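Local structure of activator of Hsp90 ATPase homologue 1/2-like C-terminal domain-containing protein (Mycobacterium smegmatis, 3UID) at residues A151-Q154 / I155-L158; R36-E39 / K40-P44. The protein probably acts as a type II toxin, being a structural homologue of the Mycobacterium tuberculosis toxin Rv2035, and has an SRPBCC-type fold. One frame throughout, in Å; residues are numbered along the deposited sequence.

Contact 1 (A151-Q154 / I155-L158); sequences AINQ and IDAL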
loop_
_atom_site.group_PDB
_atom_site.type_symbol
_atom_site.label_atom_id
_atom_site.label_comp_id
_atom_site.label_asym_id
_atom_site.label_seq_id
_atom_site.Cartn_x
_atom_site.Cartn_y
_atom_site.Cartn_z
ATOM N N ALA A 151 -5.830 -3.344 4.559
ATOM C CA ALA A 151 -4.454 -3.434 5.040
ATOM C C ALA A 151 -4.279 -2.573 6.283
ATOM O O ALA A 151 -3.645 -2.985 7.251
ATOM C CB ALA A 151 -3.474 -3.031 3.952
ATOM N N ILE A 152 -4.854 -1.380 6.260
ATOM C CA ILE A 152 -4.798 -0.489 7.420
ATOM C C ILE A 152 -5.444 -1.116 8.660
ATOM O O ILE A 152 -4.873 -1.068 9.762
ATOM C CB ILE A 152 -5.413 0.869 7.076
ATOM C CG1 ILE A 152 -4.422 1.649 6.204
ATOM C CG2 ILE A 152 -5.731 1.674 8.342
ATOM C CD1 ILE A 152 -5.108 2.747 5.366
ATOM N N ASN A 153 -6.594 -1.752 8.477
ATOM C CA ASN A 153 -7.230 -2.449 9.585
ATOM C C ASN A 153 -6.415 -3.639 10.064
ATOM O O ASN A 153 -6.380 -3.914 11.257
ATOM C CB ASN A 153 -8.651 -2.867 9.230
ATOM C CG ASN A 153 -9.551 -1.673 9.006
ATOM O OD1 ASN A 153 -9.335 -0.601 9.589
ATOM N ND2 ASN A 153 -10.556 -1.841 8.153
ATOM N N GLN A 154 -5.746 -4.332 9.145
ATOM C CA GLN A 154 -4.882 -5.440 9.562
ATOM C C GLN A 154 -3.692 -4.934 10.363
ATOM O O GLN A 154 -3.274 -5.574 11.328
ATOM C CB GLN A 154 -4.426 -6.304 8.378
ATOM C CG GLN A 154 -5.566 -7.141 7.753
ATOM C CD GLN A 154 -6.252 -8.032 8.769
ATOM O OE1 GLN A 154 -5.599 -8.782 9.494
ATOM N NE2 GLN A 154 -7.572 -7.934 8.845
ATOM N N ILE A 155 -3.142 -3.791 9.967
ATOM C CA ILE A 155 -2.064 -3.180 10.744
ATOM C C ILE A 155 -2.564 -2.872 12.151
ATOM O O ILE A 155 -1.894 -3.223 13.117
ATOM C CB ILE A 155 -1.503 -1.908 10.073
ATOM C CG1 ILE A 155 -0.745 -2.280 8.799
ATOM C CG2 ILE A 155 -0.573 -1.155 11.035
ATOM C CD1 ILE A 155 -0.446 -1.070 7.909
ATOM N N ASP A 156 -3.741 -2.258 12.273
ATOM C CA ASP A 156 -4.328 -2.018 13.598
ATOM C C ASP A 156 -4.297 -3.294 14.448
ATOM O O ASP A 156 -3.914 -3.267 15.621
ATOM C CB ASP A 156 -5.790 -1.548 13.512
ATOM C CG ASP A 156 -5.943 -0.131 12.982
ATOM O OD1 ASP A 156 -7.014 0.153 12.404
ATOM O OD2 ASP A 156 -5.038 0.695 13.168
ATOM N N ALA A 157 -4.728 -4.409 13.858
ATOM C CA ALA A 157 -4.858 -5.653 14.616
ATOM C C ALA A 157 -3.520 -6.151 15.137
ATOM O O ALA A 157 -3.456 -6.741 16.216
ATOM C CB ALA A 157 -5.521 -6.720 13.768
ATOM N N LEU A 158 -2.454 -5.907 14.376
ATOM C CA LEU A 158 -1.122 -6.351 14.762
ATOM C C LEU A 158 -0.567 -5.576 15.947
ATOM O O LEU A 158 0.340 -6.052 16.622
ATOM C CB LEU A 158 -0.122 -6.189 13.614
ATOM C CG LEU A 158 -0.308 -7.004 12.337
ATOM C CD1 LEU A 158 0.917 -6.828 11.477
ATOM C CD2 LEU A 158 -0.537 -8.477 12.635
HETATM O O HOH W 1 -9.119 -1.031 12.728
#

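Contact 2 (R36-E39 / K40-P44); sequences RQLE and KVWGP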
loop_
_atom_site.group_PDB
_atom_site.type_symbol
_atom_site.label_atom_id
_atom_site.label_comp_id
_atom_site.label_asym_id
_atom_site.label_seq_id
_atom_site.Cartn_x
_atom_site.Cartn_y
_atom_site.Cartn_z
ATOM N N ARG A 36 7.481 -10.324 5.491
ATOM C CA ARG A 36 6.516 -11.222 6.119
ATOM C C ARG A 36 5.406 -10.437 6.821
ATOM O O ARG A 36 4.268 -10.909 6.925
ATOM C CB ARG A 36 7.211 -12.179 7.093
ATOM C CG ARG A 36 8.407 -12.916 6.502
ATOM C CD ARG A 36 8.006 -14.072 5.583
ATOM N NE ARG A 36 8.095 -13.732 4.162
ATOM C CZ ARG A 36 7.049 -13.644 3.347
ATOM N NH1 ARG A 36 5.826 -13.869 3.805
ATOM N NH2 ARG A 36 7.226 -13.331 2.070
ATOM N N GLN A 37 5.727 -9.236 7.301
ATOM C CA GLN A 37 4.701 -8.396 7.932
ATOM C C GLN A 37 3.827 -7.711 6.890
ATOM O O GLN A 37 2.608 -7.597 7.049
ATOM C CB GLN A 37 5.346 -7.370 8.868
ATOM C CG GLN A 37 6.114 -8.030 10.009
ATOM C CD GLN A 37 6.691 -7.010 10.959
ATOM O OE1 GLN A 37 6.002 -6.082 11.377
ATOM N NE2 GLN A 37 7.951 -7.175 11.300
ATOM N N LEU A 38 4.454 -7.265 5.808
ATOM C CA LEU A 38 3.719 -6.675 4.702
ATOM C C LEU A 38 2.722 -7.693 4.141
ATOM O O LEU A 38 1.546 -7.379 3.915
ATOM C CB LEU A 38 4.689 -6.230 3.608
ATOM C CG LEU A 38 4.068 -5.378 2.500
ATOM C CD1 LEU A 38 3.299 -4.199 3.088
ATOM C CD2 LEU A 38 5.179 -4.915 1.598
ATOM N N GLU A 39 3.170 -8.926 3.953
ATOM C CA GLU A 39 2.319 -10.004 3.454
ATOM C C GLU A 39 1.145 -10.265 4.396
ATOM O O GLU A 39 0.043 -10.581 3.974
ATOM C CB GLU A 39 3.143 -11.284 3.275
ATOM C CG GLU A 39 2.335 -12.465 2.746
ATOM C CD GLU A 39 3.178 -13.693 2.478
ATOM O OE1 GLU A 39 4.092 -13.630 1.628
ATOM O OE2 GLU A 39 2.922 -14.735 3.123
ATOM N N LYS A 40 1.422 -10.162 5.697
ATOM C CA LYS A 40 0.405 -10.399 6.711
ATOM C C LYS A 40 -0.729 -9.377 6.608
ATOM O O LYS A 40 -1.906 -9.737 6.588
ATOM C CB LYS A 40 1.042 -10.364 8.106
ATOM C CG LYS A 40 0.044 -10.485 9.252
ATOM C CD LYS A 40 -0.637 -11.870 9.292
ATOM C CE LYS A 40 -1.496 -12.004 10.553
ATOM N NZ LYS A 40 -2.091 -13.368 10.667
ATOM N N VAL A 41 -0.375 -8.098 6.558
ATOM C CA VAL A 41 -1.401 -7.061 6.557
ATOM C C VAL A 41 -2.151 -6.978 5.222
ATOM O O VAL A 41 -3.319 -6.569 5.171
ATOM C CB VAL A 41 -0.847 -5.686 7.001
ATOM C CG1 VAL A 41 -0.285 -5.807 8.431
ATOM C CG2 VAL A 41 0.220 -5.167 6.039
ATOM N N TRP A 42 -1.481 -7.391 4.157
ATOM C CA TRP A 42 -2.094 -7.441 2.829
ATOM C C TRP A 42 -2.962 -8.682 2.628
ATOM O O TRP A 42 -3.774 -8.729 1.694
ATOM C CB TRP A 42 -1.013 -7.426 1.748
ATOM C CG TRP A 42 -0.443 -6.096 1.438
ATOM C CD1 TRP A 42 -0.840 -4.887 1.938
ATOM C CD2 TRP A 42 0.639 -5.824 0.545
ATOM N NE1 TRP A 42 -0.074 -3.879 1.404
ATOM C CE2 TRP A 42 0.841 -4.428 0.543
ATOM C CE3 TRP A 42 1.446 -6.621 -0.270
ATOM C CZ2 TRP A 42 1.827 -3.814 -0.232
ATOM C CZ3 TRP A 42 2.433 -6.000 -1.042
ATOM C CH2 TRP A 42 2.603 -4.618 -1.020
ATOM N N GLY A 43 -2.778 -9.680 3.492
ATOM C CA GLY A 43 -3.440 -10.973 3.350
ATOM C C GLY A 43 -4.155 -11.481 4.593
ATOM O O GLY A 43 -3.702 -12.442 5.232
ATOM N N PRO A 44 -5.304 -10.876 4.923
ATOM C CA PRO A 44 -6.193 -11.479 5.924
ATOM C C PRO A 44 -6.682 -12.847 5.407
ATOM O O PRO A 44 -6.500 -13.159 4.223
ATOM C CB PRO A 44 -7.341 -10.472 6.017
ATOM C CG PRO A 44 -7.360 -9.795 4.694
ATOM C CD PRO A 44 -5.960 -9.792 4.171
HETATM O O HOH W 2 -1.038 -13.001 4.961
#

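Contact 1 (A151-Q154 / I155-L158)
Asp156 lies against the turn of helix formed by Ile152 and Asn153, and its side chain can be traced back along that turn. CB rests 3.3 Å from Asn153 O. The next bond, with CG anti to the carbonyl carbon (chi1 -71°), turns the chain back toward the start of the helix and sets CG 3.5 Å from Ile152 O, the carbonyl that accepts the backbone N of Asp156 at 3.0 Å. At the tip, Asp156 OD1 faces Asn153 OD1 at 3.7 Å, and both carboxylate oxygens lie beside Ile152 O, OD2 at 3.8 Å. Asn153 and Asp156 run alongside each other and point the same way, their amide and carboxylate planes 35° apart. The two facing oxygens are both acceptors; a water lies between them and donates to Asn153 OD1 at 3.2 Å, but it sits so close to Asp156 OD1 that this second link is doubtful. Short polar side chains suit this flank of the helix, where water can reach them.

A different flank is apolar. Ile155 folds its CG1 branch back to 3.4 Å from Ala151 O and carries the tip into a buried cluster with Phe21, Ile28, Ile31 and Tyr32; Ile152, also branched at CB, meets Ile17 and Phe21. Leu158 brings CG to 3.4 Å from Gln154 O, the carbonyl bonded to its own N. Successive i to i+4 backbone bonds hold the frame, so the helix is amphipathic, as expected where it packs on a sheet. The polar pair is linked probably by way of water: the carbonyl oxygens and the helix's C-terminal end would disfavour the negative charge of Asp156, which probably leans on solvent.

Contact 2 (R36-E39 / K40-P44)
Leu38 lies over one face of the Trp42 indole, four residues further along the helix. Its CG sits 3.7 Å from the centroid of the Trp42 six-membered ring and only 3° off the ring normal, a CH-pi contact. The methyls spread outward across the same face: Leu38 CD1 is 3.5 Å from Trp42 CE2, near the ring junction, and Leu38 CD2 is 3.7 Å from Trp42 CH2. Placing CG opposite the backbone N (chi1 -170°) swings the leucine fork over the indole, and the bond from Trp42 N to Leu38 O, at 3.0 Å, fixes the spacing. A forked leucine suits this place because it can blanket a broad flat ring.

On the polar flank, in the conformers described, Arg36 grips Glu39 end-on through a salt bridge: NH1 and NH2 lie 2.8 Å and 3.2 Å from the same oxygen, Glu39 OE1. That oxygen lies in the guanidinium plane, yet NH1 meets it from above the carboxylate plane, 68° out of it. Both side chains have a second conformer, so the pairing need not be permanent. Where the helix gives way to loop, Gly43 follows Trp42 with no side chain to crowd Glu39 O.

Outside this turn, Glu39 OE1 also accepts from Val51 N of strand 50-54, while Trp42 meets Tyr64 edge-to-face and reaches Trp78 on the sheet. Val41 packs between helices 25-33 and 144-158.

Overall arrangement
Coming from the N terminus, the chain passes strands 3-9 and 14-21 and helix 25-33 before reaching contact 2 on helix 35-42. It then runs through the six remaining strands of the antiparallel sheet and helix 133-141, and arrives at contact 1 near the end of helix 144-158. Each contact spans adjoining residues, so neither closes a long loop; they stand in series, without nesting or crossing. In space their centres are only about 9 Å apart, joined through Val41, whose CG1 lies 3.4 Å from Leu158 CD1. Together they bring the C-terminal helix, set against strand 14-21, up to the short helices, as in Bet v 1-like folds.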